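Local coordinates for hypothetical protein (Bacteroides ovatus, PDB 4EPS), which probably forms part of the tip of a fimbrium, one of the cell-surface filaments that mediate adhesion and biofilm formation, at residues K215-L220 / Y252-V257; H355-T360 / Y400-T405. All coordinates share one frame; numbering follows the deposited sequence.

How the contacts relate
Contact 1 (215-220 with 252-257) and contact 2 (355-360 with 400-405) follow one another along the chain and lie on opposite sides of its centre, about 17 Å and 28 Å from it. Their own centres are about 45 Å apart and their nearest atoms about 28 Å, so neither can touch the other. They also differ in kind: contact 1 joins two strands through a network of charges, whereas contact 2 joins two helices through aromatic rings. No active site is known for this protein to relate them to. In contact 1, Arg219 hydrogen-bonds a glycerol, probably from the crystallisation liquor, and the side chain of Lys215 lies about 6 Å from bound glycerol.

Contact 1 (K215-L220 / Y252-V257); sequences KDEYRL and YKRFVV
Glu217 and Arg254 lie on strands that do not pair directly: their CA atoms are 9.5 Å apart, and strands 217-222 and 251-256 each bond to strand 148-174, the former antiparallel and the latter parallel. Only side chains therefore bridge the gap, with Val163 of that third strand touched by both Glu217 and Arg254. The Arg254 chain leaves the backbone with CG anti to N (chi1 -180°) and bends at chi3, which brings the guanidinium to the carboxylate. In the conformer described here, one of two modelled, NH2 of Arg254 donates to OE1 of Glu217 at 3.0 Å in a nearly straight salt bridge (N-H...O 164°). The approach is on the syn side of OE1, and the two flat groups are turned 36° apart. Lys215 from the preceding loop and Arg219 from the strand share the other oxygen. NZ of Lys215 reaches OE2 of Glu217 on its syn side at 2.8 Å, tilted out of the carboxylate plane, while NH1 of Arg219 takes the anti lone pair of OE2 at 2.9 Å. Three positive groups thus converge on one largely buried carboxylate, which probably remains ionised. A glutamine here would probably leave Lys215, Arg219 and Arg254 crowded together without the negative charge that gathers them. Asp212 gives Arg219 a second salt bridge, and Asp216 and Glu217 both face Asp212 in a G1 beta bulge. This four-residue salt-bridge network links strands 217-222 and 251-256, which flank strand 148-174 in the fimbrillin-like region, a family of the transthyretin clan.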
loop_
_atom_site.group_PDB
_atom_site.type_symbol
_atom_site.label_atom_id
_atom_site.label_comp_id
_atom_site.label_asym_id
_atom_site.label_seq_id
_atom_site.Cartn_x
_atom_site.Cartn_y
_atom_site.Cartn_z
ATOM N N LYS A 215 24.066 -6.021 11.638
ATOM C CA LYS A 215 22.916 -6.263 12.523
ATOM C C LYS A 215 22.248 -4.964 12.997
ATOM O O LYS A 215 21.163 -5.031 13.577
ATOM C CB LYS A 215 23.343 -7.075 13.760
ATOM C CG LYS A 215 23.772 -8.506 13.463
ATOM C CD LYS A 215 24.154 -9.270 14.737
ATOM C CE LYS A 215 22.963 -9.849 15.459
ATOM N NZ LYS A 215 23.263 -10.135 16.886
ATOM N N ASP A 216 22.902 -3.788 12.780
ATOM C CA ASP A 216 22.453 -2.460 13.236
ATOM C C ASP A 216 22.290 -2.463 14.779
ATOM O O ASP A 216 21.203 -2.189 15.314
ATOM C CB ASP A 216 21.157 -1.975 12.543
ATOM C CG ASP A 216 20.721 -0.590 13.000
ATOM O OD1 ASP A 216 21.608 0.244 13.318
ATOM O OD2 ASP A 216 19.498 -0.361 13.123
ATOM N N GLU A 217 23.379 -2.765 15.486
ATOM C CA GLU A 217 23.311 -2.787 16.946
ATOM C C GLU A 217 24.681 -2.414 17.483
ATOM O O GLU A 217 25.692 -2.542 16.761
ATOM C CB GLU A 217 22.807 -4.165 17.480
ATOM C CG GLU A 217 23.773 -5.309 17.307
ATOM C CD GLU A 217 23.285 -6.691 17.704
ATOM O OE1 GLU A 217 22.063 -6.886 17.890
ATOM O OE2 GLU A 217 24.145 -7.594 17.802
ATOM N N TYR A 218 24.711 -1.929 18.733
ATOM C CA TYR A 218 25.949 -1.514 19.393
ATOM C C TYR A 218 26.317 -2.523 20.444
ATOM O O TYR A 218 25.421 -3.001 21.149
ATOM C CB TYR A 218 25.803 -0.134 20.053
ATOM C CG TYR A 218 25.517 0.977 19.067
ATOM C CD1 TYR A 218 24.225 1.198 18.593
ATOM C CD2 TYR A 218 26.545 1.782 18.571
ATOM C CE1 TYR A 218 23.951 2.233 17.693
ATOM C CE2 TYR A 218 26.280 2.817 17.666
ATOM C CZ TYR A 218 24.983 3.034 17.235
ATOM O OH TYR A 218 24.703 4.023 16.325
ATOM N N ARG A 219 27.609 -2.839 20.557
ATOM C CA ARG A 219 28.122 -3.827 21.526
ATOM C C ARG A 219 29.228 -3.219 22.340
ATOM O O ARG A 219 30.055 -2.477 21.816
ATOM C CB ARG A 219 28.600 -5.110 20.806
ATOM C CG ARG A 219 27.443 -5.795 20.072
ATOM C CD ARG A 219 27.665 -7.265 19.785
ATOM N NE ARG A 219 28.584 -7.502 18.670
ATOM C CZ ARG A 219 28.223 -7.651 17.397
ATOM N NH1 ARG A 219 26.938 -7.560 17.042
ATOM N NH2 ARG A 219 29.138 -7.872 16.468
ATOM N N LEU A 220 29.235 -3.500 23.643
ATOM C CA LEU A 220 30.242 -2.954 24.530
ATOM C C LEU A 220 30.602 -3.971 25.585
ATOM O O LEU A 220 29.727 -4.370 26.354
ATOM C CB LEU A 220 29.700 -1.666 25.202
ATOM C CG LEU A 220 30.655 -0.948 26.152
ATOM C CD1 LEU A 220 31.731 -0.182 25.351
ATOM C CD2 LEU A 220 29.890 0.040 27.001
ATOM N N TYR A 252 25.550 -11.923 27.678
ATOM C CA TYR A 252 25.177 -10.589 27.230
ATOM C C TYR A 252 23.765 -10.214 27.682
ATOM O O TYR A 252 22.892 -11.075 27.866
ATOM C CB TYR A 252 25.278 -10.456 25.681
ATOM C CG TYR A 252 24.208 -11.175 24.890
ATOM C CD1 TYR A 252 22.972 -10.575 24.645
ATOM C CD2 TYR A 252 24.458 -12.414 24.311
ATOM C CE1 TYR A 252 21.989 -11.221 23.892
ATOM C CE2 TYR A 252 23.501 -13.052 23.519
ATOM C CZ TYR A 252 22.263 -12.458 23.326
ATOM O OH TYR A 252 21.329 -13.095 22.556
ATOM N N LYS A 253 23.544 -8.922 27.772
ATOM C CA LYS A 253 22.242 -8.345 28.057
ATOM C C LYS A 253 21.921 -7.448 26.874
ATOM O O LYS A 253 22.696 -6.523 26.589
ATOM C CB LYS A 253 22.259 -7.574 29.390
ATOM C CG LYS A 253 21.035 -6.661 29.623
ATOM C CD LYS A 253 19.689 -7.369 29.648
ATOM C CE LYS A 253 18.583 -6.336 29.607
ATOM N NZ LYS A 253 17.232 -6.949 29.457
ATOM N N ARG A 254 20.807 -7.724 26.192
ATOM C CA ARG A 254 20.388 -6.909 25.055
ATOM C C ARG A 254 19.301 -5.934 25.487
ATOM O O ARG A 254 18.265 -6.345 26.008
ATOM C CB ARG A 254 19.915 -7.766 23.868
ATOM C CG ARG A 254 19.480 -6.921 22.662
ATOM C CD ARG A 254 19.008 -7.772 21.491
ATOM N NE ARG A 254 20.081 -8.053 20.530
ATOM C CZ ARG A 254 20.591 -9.260 20.294
ATOM N NH1 ARG A 254 20.131 -10.323 20.945
ATOM N NH2 ARG A 254 21.556 -9.416 19.400
ATOM N N PHE A 255 19.549 -4.647 25.275
ATOM C CA PHE A 255 18.579 -3.594 25.586
ATOM C C PHE A 255 17.897 -3.193 24.280
ATOM O O PHE A 255 18.566 -2.658 23.397
ATOM C CB PHE A 255 19.267 -2.382 26.208
ATOM C CG PHE A 255 19.909 -2.645 27.546
ATOM C CD1 PHE A 255 19.180 -2.495 28.728
ATOM C CD2 PHE A 255 21.246 -3.024 27.632
ATOM C CE1 PHE A 255 19.780 -2.705 29.975
ATOM C CE2 PHE A 255 21.853 -3.222 28.888
ATOM C CZ PHE A 255 21.114 -3.062 30.048
ATOM N N VAL A 256 16.593 -3.464 24.152
ATOM C CA VAL A 256 15.824 -3.090 22.942
ATOM C C VAL A 256 15.132 -1.755 23.257
ATOM O O VAL A 256 14.303 -1.679 24.155
ATOM C CB VAL A 256 14.838 -4.200 22.499
ATOM C CG1 VAL A 256 13.993 -3.746 21.291
ATOM C CG2 VAL A 256 15.598 -5.498 22.171
ATOM N N VAL A 257 15.529 -0.698 22.553
ATOM C CA VAL A 257 15.032 0.644 22.837
ATOM C C VAL A 257 13.858 0.975 21.915
ATOM O O VAL A 257 13.974 0.874 20.697
ATOM C CB VAL A 257 16.176 1.694 22.702
ATOM C CG1 VAL A 257 15.663 3.121 22.959
ATOM C CG2 VAL A 257 17.353 1.346 23.641
#

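Contact 2 (H355-T360 / Y400-T405); sequences HDWFMT and YDTFKT
Trp357 and Phe403 form a T-shaped aromatic pair where two helices, 354-359 and 389-403, come together. The edge of the phenyl ring addresses one face of the indole at its five-membered ring: the centroids are 4.9 Å apart and the planes stand at 76°. CE2 of Phe403 leads, 3.4 Å from CD1 of Trp357, with CZ of Phe403 close behind, 3.5 Å from the same CD1 of Trp357. This contact is set toward the rim of the indole, so the pair is offset from a centred T. Further along the indole, OG1 of Thr402 comes within 3.6 Å of CZ2 of Trp357 from an oblique direction. That hydroxyl is hydrogen-bonded to the backbone oxygen of Leu398, and so its approach to the ring is van der Waals packing and not its main polar engagement. CG2 of Thr402 lies between the two rings, 3.7 Å over one face of the Phe403 ring and 4.0 Å from NE1 of Trp357.

The backbones stay well separated, the nearest CA atoms being those of Trp357 and Thr402 at 10.2 Å, and the indole and the Phe403 ring span the distance between them. The CG of Trp357 stands anti to the backbone N (chi1 163°), which carries the ring across to helix 389-403. There the indole also packs on Leu398 and meets Tyr399 edge-to-face, while Tyr399 in turn touches the Phe403 ring. Phe403 is the last helical residue before Lys404, whose positive phi marks the break. On the other segment the carbonyl O of Trp357 accepts from Thr360 N and, in the carbonyl plane on a lone pair, from Thr360 OG1 at 2.6 Å.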
loop_
_atom_site.group_PDB
_atom_site.type_symbol
_atom_site.label_atom_id
_atom_site.label_comp_id
_atom_site.label_asym_id
_atom_site.label_seq_id
_atom_site.Cartn_x
_atom_site.Cartn_y
_atom_site.Cartn_z
ATOM N N HIS A 355 36.916 18.433 -18.391
ATOM C CA HIS A 355 36.788 17.473 -19.483
ATOM C C HIS A 355 38.162 17.185 -20.134
ATOM O O HIS A 355 38.552 16.018 -20.284
ATOM C CB HIS A 355 35.816 17.991 -20.556
ATOM C CG HIS A 355 35.826 17.131 -21.772
ATOM N ND1 HIS A 355 35.330 15.843 -21.740
ATOM C CD2 HIS A 355 36.344 17.380 -23.000
ATOM C CE1 HIS A 355 35.504 15.367 -22.960
ATOM N NE2 HIS A 355 36.135 16.248 -23.744
ATOM N N ASP A 356 38.873 18.247 -20.531
ATOM C CA ASP A 356 40.174 18.100 -21.191
ATOM C C ASP A 356 41.168 17.386 -20.275
ATOM O O ASP A 356 41.872 16.487 -20.751
ATOM C CB ASP A 356 40.721 19.447 -21.679
ATOM C CG ASP A 356 40.069 19.982 -22.947
ATOM O OD1 ASP A 356 39.292 19.228 -23.592
ATOM O OD2 ASP A 356 40.304 21.158 -23.281
ATOM N N TRP A 357 41.163 17.704 -18.957
ATOM C CA TRP A 357 42.025 16.993 -18.003
ATOM C C TRP A 357 41.646 15.521 -17.950
ATOM O O TRP A 357 42.518 14.652 -18.013
ATOM C CB TRP A 357 41.947 17.590 -16.574
ATOM C CG TRP A 357 42.484 16.651 -15.523
ATOM C CD1 TRP A 357 43.797 16.340 -15.295
ATOM C CD2 TRP A 357 41.715 15.816 -14.641
ATOM N NE1 TRP A 357 43.893 15.397 -14.290
ATOM C CE2 TRP A 357 42.631 15.060 -13.871
ATOM C CE3 TRP A 357 40.336 15.643 -14.413
ATOM C CZ2 TRP A 357 42.212 14.138 -12.900
ATOM C CZ3 TRP A 357 39.925 14.708 -13.471
ATOM C CH2 TRP A 357 40.856 13.965 -12.730
ATOM N N PHE A 358 40.340 15.251 -17.800
ATOM C CA PHE A 358 39.782 13.908 -17.628
ATOM C C PHE A 358 40.183 12.959 -18.785
ATOM O O PHE A 358 40.566 11.818 -18.524
ATOM C CB PHE A 358 38.241 14.000 -17.490
ATOM C CG PHE A 358 37.520 12.679 -17.448
ATOM C CD1 PHE A 358 37.520 11.906 -16.293
ATOM C CD2 PHE A 358 36.843 12.203 -18.566
ATOM C CE1 PHE A 358 36.861 10.679 -16.254
ATOM C CE2 PHE A 358 36.171 10.976 -18.523
ATOM C CZ PHE A 358 36.189 10.223 -17.370
HETATM N N MSE A 359 40.117 13.442 -20.037
HETATM C CA MSE A 359 40.428 12.662 -21.244
HETATM C C MSE A 359 41.916 12.243 -21.323
HETATM O O MSE A 359 42.232 11.321 -22.077
HETATM C CB MSE A 359 40.016 13.418 -22.511
HETATM C CG MSE A 359 38.496 13.635 -22.616
HETATM SE SE MSE A 359 37.475 11.968 -22.512
HETATM C CE MSE A 359 37.671 11.417 -24.349
ATOM N N THR A 360 42.803 12.872 -20.524
ATOM C CA THR A 360 44.237 12.512 -20.462
ATOM C C THR A 360 44.523 11.471 -19.350
ATOM O O THR A 360 45.678 11.075 -19.192
ATOM C CB THR A 360 45.126 13.756 -20.201
ATOM O OG1 THR A 360 44.970 14.193 -18.842
ATOM C CG2 THR A 360 44.891 14.879 -21.175
ATOM N N TYR A 400 40.027 17.087 -7.765
ATOM C CA TYR A 400 40.524 17.672 -6.520
ATOM C C TYR A 400 41.748 16.890 -5.987
ATOM O O TYR A 400 42.727 17.511 -5.577
ATOM C CB TYR A 400 39.432 17.758 -5.439
ATOM C CG TYR A 400 39.960 18.370 -4.158
ATOM C CD1 TYR A 400 40.083 19.748 -4.021
ATOM C CD2 TYR A 400 40.429 17.567 -3.120
ATOM C CE1 TYR A 400 40.617 20.317 -2.865
ATOM C CE2 TYR A 400 40.986 18.124 -1.968
ATOM C CZ TYR A 400 41.060 19.498 -1.837
ATOM O OH TYR A 400 41.585 20.046 -0.693
ATOM N N ASP A 401 41.695 15.551 -6.026
ATOM C CA ASP A 401 42.773 14.661 -5.572
ATOM C C ASP A 401 44.091 14.955 -6.292
ATOM O O ASP A 401 45.158 14.802 -5.702
ATOM C CB ASP A 401 42.378 13.191 -5.793
ATOM C CG ASP A 401 41.275 12.675 -4.876
ATOM O OD1 ASP A 401 40.927 13.384 -3.898
ATOM O OD2 ASP A 401 40.767 11.557 -5.128
ATOM N N THR A 402 44.007 15.405 -7.548
ATOM C CA THR A 402 45.153 15.727 -8.390
ATOM C C THR A 402 45.639 17.173 -8.188
ATOM O O THR A 402 46.842 17.369 -8.043
ATOM C CB THR A 402 44.793 15.460 -9.876
ATOM O OG1 THR A 402 44.305 14.125 -9.996
ATOM C CG2 THR A 402 45.974 15.637 -10.827
ATOM N N PHE A 403 44.737 18.175 -8.210
ATOM C CA PHE A 403 45.133 19.589 -8.197
ATOM C C PHE A 403 44.952 20.329 -6.862
ATOM O O PHE A 403 45.546 21.404 -6.691
ATOM C CB PHE A 403 44.387 20.350 -9.306
ATOM C CG PHE A 403 44.689 19.804 -10.683
ATOM C CD1 PHE A 403 45.871 20.135 -11.338
ATOM C CD2 PHE A 403 43.817 18.916 -11.303
ATOM C CE1 PHE A 403 46.160 19.606 -12.600
ATOM C CE2 PHE A 403 44.105 18.392 -12.563
ATOM C CZ PHE A 403 45.272 18.742 -13.207
ATOM N N LYS A 404 44.118 19.794 -5.947
ATOM C CA LYS A 404 43.841 20.342 -4.609
ATOM C C LYS A 404 43.323 21.805 -4.647
ATOM O O LYS A 404 43.496 22.544 -3.669
ATOM C CB LYS A 404 45.086 20.213 -3.681
ATOM C CG LYS A 404 45.575 18.773 -3.475
ATOM C CD LYS A 404 44.654 17.912 -2.621
ATOM C CE LYS A 404 45.273 16.553 -2.387
ATOM N NZ LYS A 404 44.498 15.746 -1.409
ATOM N N THR A 405 42.659 22.201 -5.759
ATOM C CA THR A 405 42.088 23.542 -5.910
ATOM C C THR A 405 40.767 23.592 -5.154
ATOM O O THR A 405 39.876 22.768 -5.403
ATOM C CB THR A 405 41.925 23.933 -7.387
ATOM O OG1 THR A 405 43.107 23.579 -8.114
ATOM C CG2 THR A 405 41.642 25.421 -7.561
#